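Local coordinates for protein multicopper oxidase (Aquifex aeolicus, PDB 6TTD) that probably oxidises metal ions and, in this laboratory-evolved variant, phenolic or other laccase substrates, passing the electrons through bound coppers to dioxygen, at residues A[393-398]-A[438-443]; A[313-318]-A[363-368]. All coordinates share one frame; numbering follows the deposited sequence.

Contact 1. Residues A[393-398]-A[438-443]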
# COMPACT_ATOMS: atom_id res chain seq x y z
N ALA A 393 -21.28 -16.10 -10.59
CA ALA A 393 -20.17 -15.26 -11.01
C ALA A 393 -19.34 -15.97 -12.07
O ALA A 393 -19.10 -17.18 -11.99
CB ALA A 393 -19.30 -14.85 -9.80
N GLN A 394 -18.91 -15.25 -13.09
CA GLN A 394 -18.03 -15.90 -14.04
C GLN A 394 -16.60 -15.88 -13.52
O GLN A 394 -16.20 -14.96 -12.82
CB GLN A 394 -18.09 -15.20 -15.38
CG GLN A 394 -17.91 -13.70 -15.22
CD GLN A 394 -17.71 -13.02 -16.53
OE1 GLN A 394 -18.42 -12.05 -16.84
NE2 GLN A 394 -16.76 -13.52 -17.34
N VAL A 395 -15.82 -16.89 -13.89
CA VAL A 395 -14.42 -16.98 -13.51
C VAL A 395 -13.56 -16.45 -14.64
O VAL A 395 -13.72 -16.85 -15.80
CB VAL A 395 -14.02 -18.42 -13.16
CG1 VAL A 395 -12.53 -18.48 -12.78
CG2 VAL A 395 -14.90 -18.96 -12.01
N GLN A 396 -12.62 -15.60 -14.29
CA GLN A 396 -11.62 -15.00 -15.17
C GLN A 396 -10.27 -15.53 -14.69
O GLN A 396 -9.78 -15.08 -13.65
CB GLN A 396 -11.73 -13.48 -15.06
CG GLN A 396 -10.89 -12.70 -15.97
CD GLN A 396 -11.34 -12.88 -17.39
OE1 GLN A 396 -12.52 -12.61 -17.75
NE2 GLN A 396 -10.42 -13.41 -18.20
N ARG A 397 -9.67 -16.50 -15.40
CA ARG A 397 -8.38 -17.04 -14.99
C ARG A 397 -7.26 -16.08 -15.39
O ARG A 397 -7.22 -15.58 -16.51
CB ARG A 397 -8.12 -18.41 -15.60
CG ARG A 397 -6.79 -19.03 -15.16
CD ARG A 397 -6.94 -20.39 -14.58
NE ARG A 397 -7.43 -21.29 -15.58
CZ ARG A 397 -8.11 -22.40 -15.33
NH1 ARG A 397 -8.36 -22.76 -14.07
NH2 ARG A 397 -8.56 -23.15 -16.35
N ILE A 398 -6.36 -15.79 -14.46
CA ILE A 398 -5.26 -14.87 -14.70
C ILE A 398 -4.00 -15.65 -14.39
O ILE A 398 -3.66 -15.87 -13.21
CB ILE A 398 -5.32 -13.61 -13.83
CG1 ILE A 398 -6.66 -12.88 -13.93
CG2 ILE A 398 -4.07 -12.72 -14.13
CD1 ILE A 398 -6.97 -12.33 -15.23
N VAL A 438 -20.39 -9.36 -10.97
CA VAL A 438 -19.54 -10.00 -9.97
C VAL A 438 -18.68 -11.01 -10.73
O VAL A 438 -19.20 -11.88 -11.43
CB VAL A 438 -20.34 -10.71 -8.87
CG1 VAL A 438 -19.34 -11.46 -7.94
CG2 VAL A 438 -21.17 -9.71 -8.09
N VAL A 439 -17.37 -10.88 -10.60
CA VAL A 439 -16.39 -11.71 -11.31
C VAL A 439 -15.53 -12.37 -10.25
O VAL A 439 -15.25 -11.77 -9.21
CB VAL A 439 -15.45 -10.91 -12.25
CG1 VAL A 439 -14.64 -11.88 -13.08
CG2 VAL A 439 -16.19 -10.00 -13.11
N ILE A 440 -15.09 -13.60 -10.51
CA ILE A 440 -14.07 -14.24 -9.71
C ILE A 440 -12.82 -14.20 -10.55
O ILE A 440 -12.82 -14.70 -11.68
CB ILE A 440 -14.47 -15.68 -9.36
CG1 ILE A 440 -15.66 -15.63 -8.43
CG2 ILE A 440 -13.33 -16.42 -8.64
CD1 ILE A 440 -16.21 -16.96 -8.24
N LEU A 441 -11.77 -13.57 -10.03
CA LEU A 441 -10.46 -13.58 -10.68
C LEU A 441 -9.70 -14.72 -10.06
O LEU A 441 -9.60 -14.79 -8.84
CB LEU A 441 -9.68 -12.28 -10.47
CG LEU A 441 -10.38 -11.04 -10.99
CD1 LEU A 441 -9.49 -9.81 -10.83
CD2 LEU A 441 -10.77 -11.29 -12.42
N GLU A 442 -9.19 -15.61 -10.89
CA GLU A 442 -8.41 -16.73 -10.39
C GLU A 442 -6.97 -16.60 -10.87
O GLU A 442 -6.68 -16.81 -12.06
CB GLU A 442 -9.01 -18.06 -10.84
CG GLU A 442 -8.15 -19.22 -10.43
CD GLU A 442 -8.77 -20.54 -10.83
OE1 GLU A 442 -9.60 -21.05 -10.03
OE2 GLU A 442 -8.46 -21.03 -11.96
N TYR A 443 -6.09 -16.20 -9.94
CA TYR A 443 -4.67 -16.09 -10.20
C TYR A 443 -4.02 -17.46 -10.08
O TYR A 443 -4.16 -18.14 -9.05
CB TYR A 443 -3.96 -15.13 -9.20
CG TYR A 443 -4.38 -13.69 -9.29
CD1 TYR A 443 -4.06 -12.93 -10.42
CD2 TYR A 443 -5.10 -13.09 -8.25
CE1 TYR A 443 -4.44 -11.59 -10.51
CE2 TYR A 443 -5.46 -11.75 -8.32
CZ TYR A 443 -5.12 -11.01 -9.45
OH TYR A 443 -5.50 -9.70 -9.52
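Ile440 N reaches Gln394 O, and the ladder continues through Gln396 to Ile398 N, which donates to Glu442 O at 2.6 Å; the short strand axes run parallel within 24°, 4.5 Å apart at closest. On the face carrying Val395, Ile440, Arg397 and Glu442, the last two lie side by side and point the same way. Arg397 NH1 makes a hydrogen-bonded salt bridge to Glu442 OE2 at 2.7 Å, meeting it nearly along the C-O axis but 21° out of the guanidinium plane. The glutamate stands fully extended, CG anti to its backbone N (chi1 175°), while the arginine chain bends at chi2 and chi3 to bring NH1 round to it. OE1 is taken by Arg490 of strand 488-495, and the carboxylate thus ties three neighbouring strands of a cupredoxin-type beta-sandwich, the fold of multicopper oxidase domains. The opposite face is more buried. There Leu441 CD2 presses on Gln396 CB at 3.6 Å, and Val439 CG1 sits 3.9 Å from the same CB. Ile398 lies alongside Tyr443, with CG2 3.7 Å from ring atom CD1. The Tyr443 side chain also touches Met453 and Ile455 of strand 451-455 in the facing sheet and lies about 10 Å from a bound copper.

Contact 2. Residues A[313-318]-A[363-368]; sequences NDVIKL and VMEFRV
Ile316 and Phe366 form an antiparallel hydrogen-bonded pair, each N donating to the other's O at 2.7 Å, with the short strand axes at 157° and 4.5 Å apart at closest. At one end Asn313 N and Asp314 O continue the pairing to Val368. At the other, Val363 and Met364 both face Leu318 in a classic beta bulge: Leu318 O accepts from Val363 N at 2.9 Å and only weakly from Met364 N. Apolar side chains fill one face. Leu318 crosses Met364 with CB 3.8 Å from CG, and its CD2 lies 3.9 Å from Val363 CG1. Ile316 CD1 meets Val368 CG2 at 3.6 Å. This face looks into a cupredoxin-like beta-sandwich, where Phe366 meets the rings of Phe250 and Phe307. Strands 261-267 and 239-244 continue the pairing beyond 315-321 and 361-370 respectively. On the other face Glu365 CG sits between the backbone N and the carbonyl carbon (chi1 73°), and the chain then runs extended, bringing the carboxyl carbon CD to 3.5 Å from Val315 CG1. Arg367, two residues further along the same strand, donates from NE to the anti lone pair of Glu365 OE2 at 2.7 Å, only 6° out of the guanidinium plane, while Glu365 OE1 pairs with Lys46. A leucine in place of Glu365 would probably leave Arg367 and Lys46 without their shared counter-charge and the guanidinium freer to turn. Arg367 also makes a cation-pi contact with Tyr240.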
# COMPACT_ATOMS: atom_id res chain seq x y z
N ASN A 313 9.74 -0.18 31.16
CA ASN A 313 11.11 -0.36 30.77
C ASN A 313 11.31 -1.55 29.80
O ASN A 313 12.44 -1.71 29.30
CB ASN A 313 12.05 -0.51 31.98
CG ASN A 313 12.04 0.75 32.91
OD1 ASN A 313 12.04 1.87 32.42
ND2 ASN A 313 12.00 0.56 34.23
N ASP A 314 10.27 -2.31 29.45
CA ASP A 314 10.45 -3.27 28.36
C ASP A 314 10.82 -2.57 27.04
O ASP A 314 10.35 -1.46 26.74
CB ASP A 314 9.18 -4.07 28.11
CG ASP A 314 8.95 -5.13 29.16
OD1 ASP A 314 9.84 -5.27 30.01
OD2 ASP A 314 7.87 -5.77 29.15
N VAL A 315 11.65 -3.24 26.25
CA VAL A 315 11.92 -2.92 24.86
C VAL A 315 11.25 -3.98 24.02
O VAL A 315 11.51 -5.18 24.21
CB VAL A 315 13.42 -2.87 24.59
CG1 VAL A 315 13.68 -2.54 23.10
CG2 VAL A 315 14.05 -1.84 25.55
N ILE A 316 10.33 -3.57 23.16
CA ILE A 316 9.58 -4.51 22.35
C ILE A 316 10.06 -4.33 20.92
O ILE A 316 10.05 -3.20 20.42
CB ILE A 316 8.06 -4.27 22.48
CG1 ILE A 316 7.62 -4.65 23.88
CG2 ILE A 316 7.30 -5.15 21.52
CD1 ILE A 316 6.65 -3.72 24.35
N LYS A 317 10.51 -5.42 20.29
CA LYS A 317 11.04 -5.34 18.94
C LYS A 317 9.92 -5.60 17.93
O LYS A 317 9.19 -6.60 18.02
CB LYS A 317 12.16 -6.36 18.68
CG LYS A 317 13.38 -6.27 19.56
CD LYS A 317 14.34 -7.34 19.06
CE LYS A 317 15.57 -7.47 19.93
NZ LYS A 317 15.96 -6.08 20.33
N LEU A 318 9.75 -4.67 16.99
CA LEU A 318 9.03 -5.00 15.77
C LEU A 318 10.01 -5.76 14.89
O LEU A 318 10.99 -5.18 14.39
CB LEU A 318 8.52 -3.74 15.09
CG LEU A 318 7.77 -4.10 13.81
CD1 LEU A 318 6.46 -4.84 14.15
CD2 LEU A 318 7.47 -2.78 13.12
N VAL A 363 13.20 -4.40 12.74
CA VAL A 363 12.69 -3.27 12.00
C VAL A 363 12.72 -2.01 12.85
O VAL A 363 13.25 -0.98 12.44
CB VAL A 363 11.25 -3.58 11.50
CG1 VAL A 363 10.59 -2.34 10.85
CG2 VAL A 363 11.28 -4.68 10.54
N MET A 364 12.15 -2.07 14.05
CA MET A 364 12.25 -0.92 14.96
C MET A 364 11.94 -1.44 16.36
O MET A 364 11.69 -2.63 16.54
CB MET A 364 11.29 0.20 14.55
CG MET A 364 9.81 -0.16 14.83
SD MET A 364 8.75 1.27 14.59
CE MET A 364 9.22 2.27 16.00
N GLU A 365 11.96 -0.56 17.37
CA GLU A 365 11.68 -1.02 18.73
C GLU A 365 10.81 0.02 19.44
O GLU A 365 10.84 1.22 19.13
CB GLU A 365 12.94 -1.29 19.57
CG GLU A 365 13.69 0.01 20.02
CD GLU A 365 15.00 -0.27 20.79
OE1 GLU A 365 15.66 -1.27 20.42
OE2 GLU A 365 15.36 0.50 21.73
N PHE A 366 9.97 -0.50 20.34
CA PHE A 366 9.11 0.31 21.19
C PHE A 366 9.68 0.23 22.59
O PHE A 366 10.04 -0.85 23.07
CB PHE A 366 7.67 -0.17 21.14
CG PHE A 366 7.07 -0.10 19.77
CD1 PHE A 366 6.59 1.10 19.25
CD2 PHE A 366 7.05 -1.24 18.96
CE1 PHE A 366 6.05 1.16 17.95
CE2 PHE A 366 6.52 -1.20 17.63
CZ PHE A 366 6.02 -0.01 17.14
N ARG A 367 9.82 1.38 23.21
CA ARG A 367 10.30 1.49 24.56
C ARG A 367 9.14 1.92 25.47
O ARG A 367 8.62 3.05 25.35
CB ARG A 367 11.47 2.47 24.61
CG ARG A 367 12.69 2.05 23.73
CD ARG A 367 13.71 3.20 23.70
NE ARG A 367 14.86 2.89 22.87
CZ ARG A 367 15.90 3.71 22.71
NH1 ARG A 367 15.91 4.89 23.31
NH2 ARG A 367 16.92 3.34 21.96
N VAL A 368 8.81 1.05 26.43
CA VAL A 368 7.70 1.28 27.37
C VAL A 368 8.22 2.13 28.53
O VAL A 368 8.93 1.66 29.42
CB VAL A 368 7.09 -0.04 27.85
CG1 VAL A 368 5.88 0.23 28.72
CG2 VAL A 368 6.71 -0.94 26.64

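In the fold
Contacts 1 and 2 lie on opposite sides of the chain's centre, their centres 43 Å apart and their nearest atoms about 26 Å apart. They share no strand, although strand 361-370 is followed directly in the chain by strand 394-402. Both are partly buried: seven of twelve touching residues are buried in contact 2, five in contact 1. The pairing is parallel in 393-398/438-443, antiparallel and bulged in 313-318/363-368. Contact 2 sets an apolar face against one holding Lys317, Glu365 and Arg367 beside Val315; both faces of contact 1 are mixed, its more buried one including two glutamines. The salt bridge between the residues of contact 1 crosses its two strands; that within contact 2 joins two residues of one strand.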